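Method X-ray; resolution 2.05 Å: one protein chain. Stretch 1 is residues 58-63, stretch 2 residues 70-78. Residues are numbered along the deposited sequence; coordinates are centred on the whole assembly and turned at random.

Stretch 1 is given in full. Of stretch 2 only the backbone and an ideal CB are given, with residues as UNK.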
ATOM      1  N   VAL A  58       0.577 -11.810  -1.685  1.00 23.93           N
ATOM      2  CA  VAL A  58      -0.669 -11.087  -1.902  1.00 24.17           C
ATOM      3  C   VAL A  58      -0.358  -9.619  -1.671  1.00 24.64           C
ATOM      4  O   VAL A  58      -0.064  -9.206  -0.558  1.00 25.38           O
ATOM      5  CB  VAL A  58      -1.782 -11.540  -0.926  1.00 25.24           C
ATOM      6  CG1 VAL A  58      -3.132 -10.804  -1.233  1.00 24.40           C
ATOM      7  CG2 VAL A  58      -1.932 -13.054  -0.986  1.00 25.25           C
ATOM      8  N   LEU A  59      -0.385  -8.837  -2.738  1.00 25.24           N
ATOM      9  CA  LEU A  59      -0.079  -7.418  -2.635  1.00 25.60           C
ATOM     10  C   LEU A  59      -1.369  -6.637  -2.469  1.00 25.72           C
ATOM     11  O   LEU A  59      -2.046  -6.361  -3.450  1.00 25.78           O
ATOM     12  CB  LEU A  59       0.670  -6.981  -3.887  1.00 26.14           C
ATOM     13  CG  LEU A  59       1.678  -5.860  -3.726  1.00 27.37           C
ATOM     14  CD1 LEU A  59       2.781  -6.327  -2.788  1.00 29.27           C
ATOM     15  CD2 LEU A  59       2.226  -5.470  -5.111  1.00 27.73           C
ATOM     16  N   THR A  60      -1.716  -6.289  -1.230  1.00 26.00           N
ATOM     17  CA  THR A  60      -2.959  -5.549  -0.958  1.00 26.58           C
ATOM     18  C   THR A  60      -2.744  -4.040  -1.187  1.00 26.33           C
ATOM     19  O   THR A  60      -1.626  -3.566  -1.160  1.00 26.36           O
ATOM     20  CB  THR A  60      -3.522  -5.843   0.476  1.00 27.66           C
ATOM     21  OG1 THR A  60      -2.601  -5.393   1.473  1.00 29.00           O
ATOM     22  CG2 THR A  60      -3.747  -7.354   0.684  1.00 27.79           C
ATOM     23  N   GLY A  61      -3.820  -3.290  -1.407  1.00 26.75           N
ATOM     24  CA  GLY A  61      -3.705  -1.866  -1.757  1.00 27.03           C
ATOM     25  C   GLY A  61      -3.174  -1.609  -3.168  1.00 26.33           C
ATOM     26  O   GLY A  61      -2.777  -0.479  -3.479  1.00 27.57           O
ATOM     27  N   TYR A  62      -3.214  -2.643  -4.015  1.00 25.46           N
ATOM     28  CA  TYR A  62      -2.754  -2.613  -5.408  1.00 25.12           C
ATOM     29  C   TYR A  62      -3.736  -3.297  -6.355  1.00 25.19           C
ATOM     30  O   TYR A  62      -4.399  -4.265  -5.992  1.00 24.80           O
ATOM     31  CB  TYR A  62      -1.384  -3.296  -5.555  1.00 25.06           C
ATOM     32  CG  TYR A  62      -0.257  -2.441  -5.086  1.00 25.52           C
ATOM     33  CD1 TYR A  62       0.360  -1.540  -5.957  1.00 27.01           C
ATOM     34  CD2 TYR A  62       0.174  -2.481  -3.754  1.00 26.63           C
ATOM     35  CE1 TYR A  62       1.379  -0.726  -5.532  1.00 27.57           C
ATOM     36  CE2 TYR A  62       1.202  -1.667  -3.310  1.00 26.72           C
ATOM     37  CZ  TYR A  62       1.802  -0.791  -4.210  1.00 28.55           C
ATOM     38  OH  TYR A  62       2.825   0.025  -3.799  1.00 29.63           O
ATOM     39  N   ALA A  63      -3.832  -2.758  -7.564  1.00 25.10           N
ATOM     40  CA  ALA A  63      -4.500  -3.418  -8.683  1.00 25.40           C
ATOM     41  C   ALA A  63      -3.513  -3.415  -9.865  1.00 25.64           C
ATOM     42  O   ALA A  63      -2.455  -2.779  -9.791  1.00 26.59           O
ATOM     43  CB  ALA A  63      -5.780  -2.702  -9.038  1.00 26.11           C
ATOM     44  N   UNK A  70       1.562  -3.306 -15.408  1.00 28.74           N
ATOM     45  CA  UNK A  70       2.035  -2.469 -14.314  1.00 28.21           C
ATOM     46  C   UNK A  70       1.043  -2.484 -13.162  1.00 27.22           C
ATOM     47  O   UNK A  70      -0.164  -2.318 -13.359  1.00 26.97           O
ATOM     48  CB  UNK A  70       2.269  -1.036 -14.795  1.00 28.21           C
ATOM     49  N   UNK A  71       1.569  -2.672 -11.958  1.00 26.12           N
ATOM     50  CA  UNK A  71       0.778  -2.546 -10.744  1.00 25.39           C
ATOM     51  C   UNK A  71       0.517  -1.074 -10.413  1.00 25.70           C
ATOM     52  O   UNK A  71       1.386  -0.212 -10.605  1.00 25.01           O
ATOM     53  CB  UNK A  71       1.485  -3.237  -9.576  1.00 25.39           C
ATOM     54  N   UNK A  72      -0.673  -0.813  -9.880  1.00 25.19           N
ATOM     55  CA  UNK A  72      -1.105   0.538  -9.537  1.00 25.79           C
ATOM     56  C   UNK A  72      -1.578   0.601  -8.091  1.00 25.30           C
ATOM     57  O   UNK A  72      -2.481  -0.143  -7.702  1.00 24.31           O
ATOM     58  CB  UNK A  72      -2.218   1.001 -10.479  1.00 25.79           C
ATOM     59  N   UNK A  73      -0.988   1.502  -7.293  1.00 25.92           N
ATOM     60  CA  UNK A  73      -1.451   1.614  -5.912  1.00 26.17           C
ATOM     61  C   UNK A  73      -2.808   2.310  -5.888  1.00 26.97           C
ATOM     62  O   UNK A  73      -2.952   3.396  -6.436  1.00 28.29           O
ATOM     63  CB  UNK A  73      -0.438   2.375  -5.055  1.00 26.17           C
ATOM     64  N   UNK A  74      -3.795   1.661  -5.293  1.00 27.32           N
ATOM     65  CA  UNK A  74      -5.169   2.141  -5.301  1.00 28.47           C
ATOM     66  C   UNK A  74      -5.626   2.717  -3.966  1.00 29.60           C
ATOM     67  O   UNK A  74      -6.674   3.379  -3.891  1.00 31.02           O
ATOM     68  CB  UNK A  74      -6.104   1.000  -5.705  1.00 28.47           C
ATOM     69  N   UNK A  75      -4.849   2.473  -2.916  1.00 29.53           N
ATOM     70  CA  UNK A  75      -5.171   2.971  -1.579  1.00 30.95           C
ATOM     71  C   UNK A  75      -6.517   2.452  -1.081  1.00 31.45           C
ATOM     72  O   UNK A  75      -7.231   3.134  -0.342  1.00 31.98           O
ATOM     73  CB  UNK A  75      -5.175   4.501  -1.577  1.00 30.95           C
ATOM     74  N   UNK A  76      -6.831   1.226  -1.502  1.00 31.03           N
ATOM     75  CA  UNK A  76      -8.026   0.490  -1.075  1.00 31.95           C
ATOM     76  C   UNK A  76      -7.502  -0.865  -0.612  1.00 31.79           C
ATOM     77  O   UNK A  76      -7.083  -1.674  -1.442  1.00 31.34           O
ATOM     78  CB  UNK A  76      -9.068   0.359  -2.188  1.00 31.95           C
ATOM     79  N   UNK A  77      -7.497  -1.120   0.713  1.00 32.76           N
ATOM     80  CA  UNK A  77      -6.902  -2.366   1.225  1.00 31.74           C
ATOM     81  C   UNK A  77      -7.621  -3.650   0.800  1.00 31.27           C
ATOM     82  O   UNK A  77      -7.050  -4.747   0.919  1.00 30.52           O
ATOM     83  CB  UNK A  77      -6.866  -2.311   2.754  1.00 31.74           C
ATOM     84  N   UNK A  78      -8.855  -3.519   0.321  1.00 30.99           N
ATOM     85  CA  UNK A  78      -9.583  -4.655  -0.226  1.00 31.11           C
ATOM     86  C   UNK A  78      -9.164  -4.990  -1.680  1.00 29.11           C
ATOM     87  O   UNK A  78      -9.560  -6.037  -2.211  1.00 28.86           O
ATOM     88  CB  UNK A  78     -11.085  -4.368  -0.170  1.00 31.11           C
TER

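Position 70 lies beyond the paired residues. Its CA-to-CB bond points sideways and its ideal CB has nothing of stretch 1 within 5.5 Å, so the contact leaves the choice wide. The residue is Glu70, whose carboxylate leads away and whose OE1 is hydrogen-bonded elsewhere in the structure.

At position 71 the extended backbone (phi/psi -76/144) sends CB sideways, 4.2 Å from Tyr62 CD1 and 5.0 Å from Leu59 CD2. Stretch 1 offers carbon here, which suits a branched aliphatic or another apolar side chain. Leu71 takes it: its CD1 lies 3.7 Å from Leu59 CD2 and its CB 4.1 Å from Tyr62 CD1. Its CA makes a CA-H...O contact with Ala63 O at 3.4 Å.

Position 72 pairs with Ala63 through both of its backbone polar groups. The nitrogen of 72 donates to Ala63 O at 2.7 Å (166°), and Ala63 N donates to the oxygen of 72 at 2.9 Å (170°), the two-bond ring of an antiparallel hydrogen-bonded pair. Because the nitrogen is a donor, proline is unsuitable; beta-branched residues fit the phi/psi of -127/124, though many others would. The residue is Val72, chi1 t, with its side chain on the same face of the sheet as Ala63.

Position 73 is the non-hydrogen-bonded partner of Tyr62, CA-CA 4.5 Å. Its nitrogen, 3.6 Å from Tyr62 CD1, has no hydrogen-bond partner in stretch 1, and phi is -74, so proline is allowed; a compact apolar residue would also suit the ideal CB, 3.6 Å from Tyr62 CE1. Pro73 is found, its CB packed 3.6 Å from Tyr62 CE1. Proline's lack of an N-H costs no bond to stretch 1.

At position 74 CB points toward stretch 1, and the backbone nitrogen donates to Gly61 O at 3.0 Å (160°). The ideal CB is 4.3 Å from Gly61 O and 4.8 Å from Ala63 N, favouring a small or beta-branched side chain. Thr74 (chi1 p) places CG2 3.7 Å from Ala63 CB. Within stretch 2, the backbone N of position 76 donates a weak hydrogen bond to Thr74 OG1, 3.5 Å from N to OG1.

Position 75 has positive phi (60/33), which would suit glycine, asparagine or aspartate, but CB points away and meets nothing of stretch 1, so size is unrestricted by this contact. The residue is Phe75. Phe75 N donates to the O of water 1 at 3.1 Å, and that water in turn donates to Gly61 O, 2.7 Å from the water O.

At 76 the backbone oxygen makes a CA-H...O contact with Gly61 CA, 3.4 Å. CB points sideways, with room for many residues; Asp76 uses OD1 to accept from the nitrogen of 78 at 3.0 Å.

Position 77, phi -65 with CB pointing away, permits proline among others. Pro77 brings its carbonyl O 3.7 Å from Thr60 CB.

Position 78 also points away and makes no contact, so stretch 1 sets no preference; it is Cys78.

Stretch 2, residues 70-78: ELVPTFDPC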
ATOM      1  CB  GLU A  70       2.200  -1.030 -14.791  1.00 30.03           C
ATOM      2  CG  GLU A  70       3.248  -0.870 -15.902  1.00 32.60           C
ATOM      3  CD  GLU A  70       3.065   0.392 -16.707  1.00 34.77           C
ATOM      4  OE1 GLU A  70       1.905   0.840 -16.918  1.00 40.20           O
ATOM      5  OE2 GLU A  70       4.087   0.945 -17.142  1.00 40.19           O
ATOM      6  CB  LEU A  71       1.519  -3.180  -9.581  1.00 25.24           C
ATOM      7  CG  LEU A  71       1.854  -4.677  -9.694  1.00 24.91           C
ATOM      8  CD1 LEU A  71       2.994  -5.033  -8.727  1.00 26.57           C
ATOM      9  CD2 LEU A  71       0.626  -5.487  -9.407  1.00 26.32           C
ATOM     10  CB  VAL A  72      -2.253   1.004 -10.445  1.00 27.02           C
ATOM     11  CG1 VAL A  72      -2.722   2.407 -10.023  1.00 26.43           C
ATOM     12  CG2 VAL A  72      -1.798   0.999 -11.916  1.00 26.25           C
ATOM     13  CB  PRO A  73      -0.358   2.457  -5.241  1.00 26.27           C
ATOM     14  CG  PRO A  73       0.188   3.306  -6.343  1.00 27.41           C
ATOM     15  CD  PRO A  73       0.106   2.452  -7.590  1.00 26.97           C
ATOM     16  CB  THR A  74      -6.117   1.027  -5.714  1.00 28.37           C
ATOM     17  OG1 THR A  74      -6.169   0.029  -4.687  1.00 28.23           O
ATOM     18  CG2 THR A  74      -5.627   0.388  -7.025  1.00 27.80           C
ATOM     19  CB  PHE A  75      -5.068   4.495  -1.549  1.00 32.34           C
ATOM     20  CG  PHE A  75      -3.670   4.972  -1.747  1.00 33.51           C
ATOM     21  CD1 PHE A  75      -2.818   5.126  -0.658  1.00 34.09           C
ATOM     22  CD2 PHE A  75      -3.169   5.192  -3.024  1.00 32.48           C
ATOM     23  CE1 PHE A  75      -1.496   5.530  -0.846  1.00 34.73           C
ATOM     24  CE2 PHE A  75      -1.864   5.603  -3.209  1.00 32.53           C
ATOM     25  CZ  PHE A  75      -1.026   5.770  -2.124  1.00 33.18           C
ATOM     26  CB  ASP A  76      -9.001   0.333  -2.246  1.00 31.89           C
ATOM     27  CG  ASP A  76     -10.299  -0.373  -1.861  1.00 32.43           C
ATOM     28  OD1 ASP A  76     -10.315  -1.171  -0.894  1.00 32.51           O
ATOM     29  OD2 ASP A  76     -11.315  -0.127  -2.545  1.00 33.96           O
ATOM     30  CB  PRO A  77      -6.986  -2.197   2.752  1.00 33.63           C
ATOM     31  CG  PRO A  77      -8.059  -1.223   2.977  1.00 35.12           C
ATOM     32  CD  PRO A  77      -8.040  -0.288   1.796  1.00 34.58           C
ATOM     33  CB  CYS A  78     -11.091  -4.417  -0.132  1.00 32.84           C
ATOM     34  SG  CYS A  78     -11.756  -4.266   1.604  1.00 39.41           S
TER
HETATM   35  O   HOH W   1      -2.082   1.574  -1.918  1.00 33.20           O
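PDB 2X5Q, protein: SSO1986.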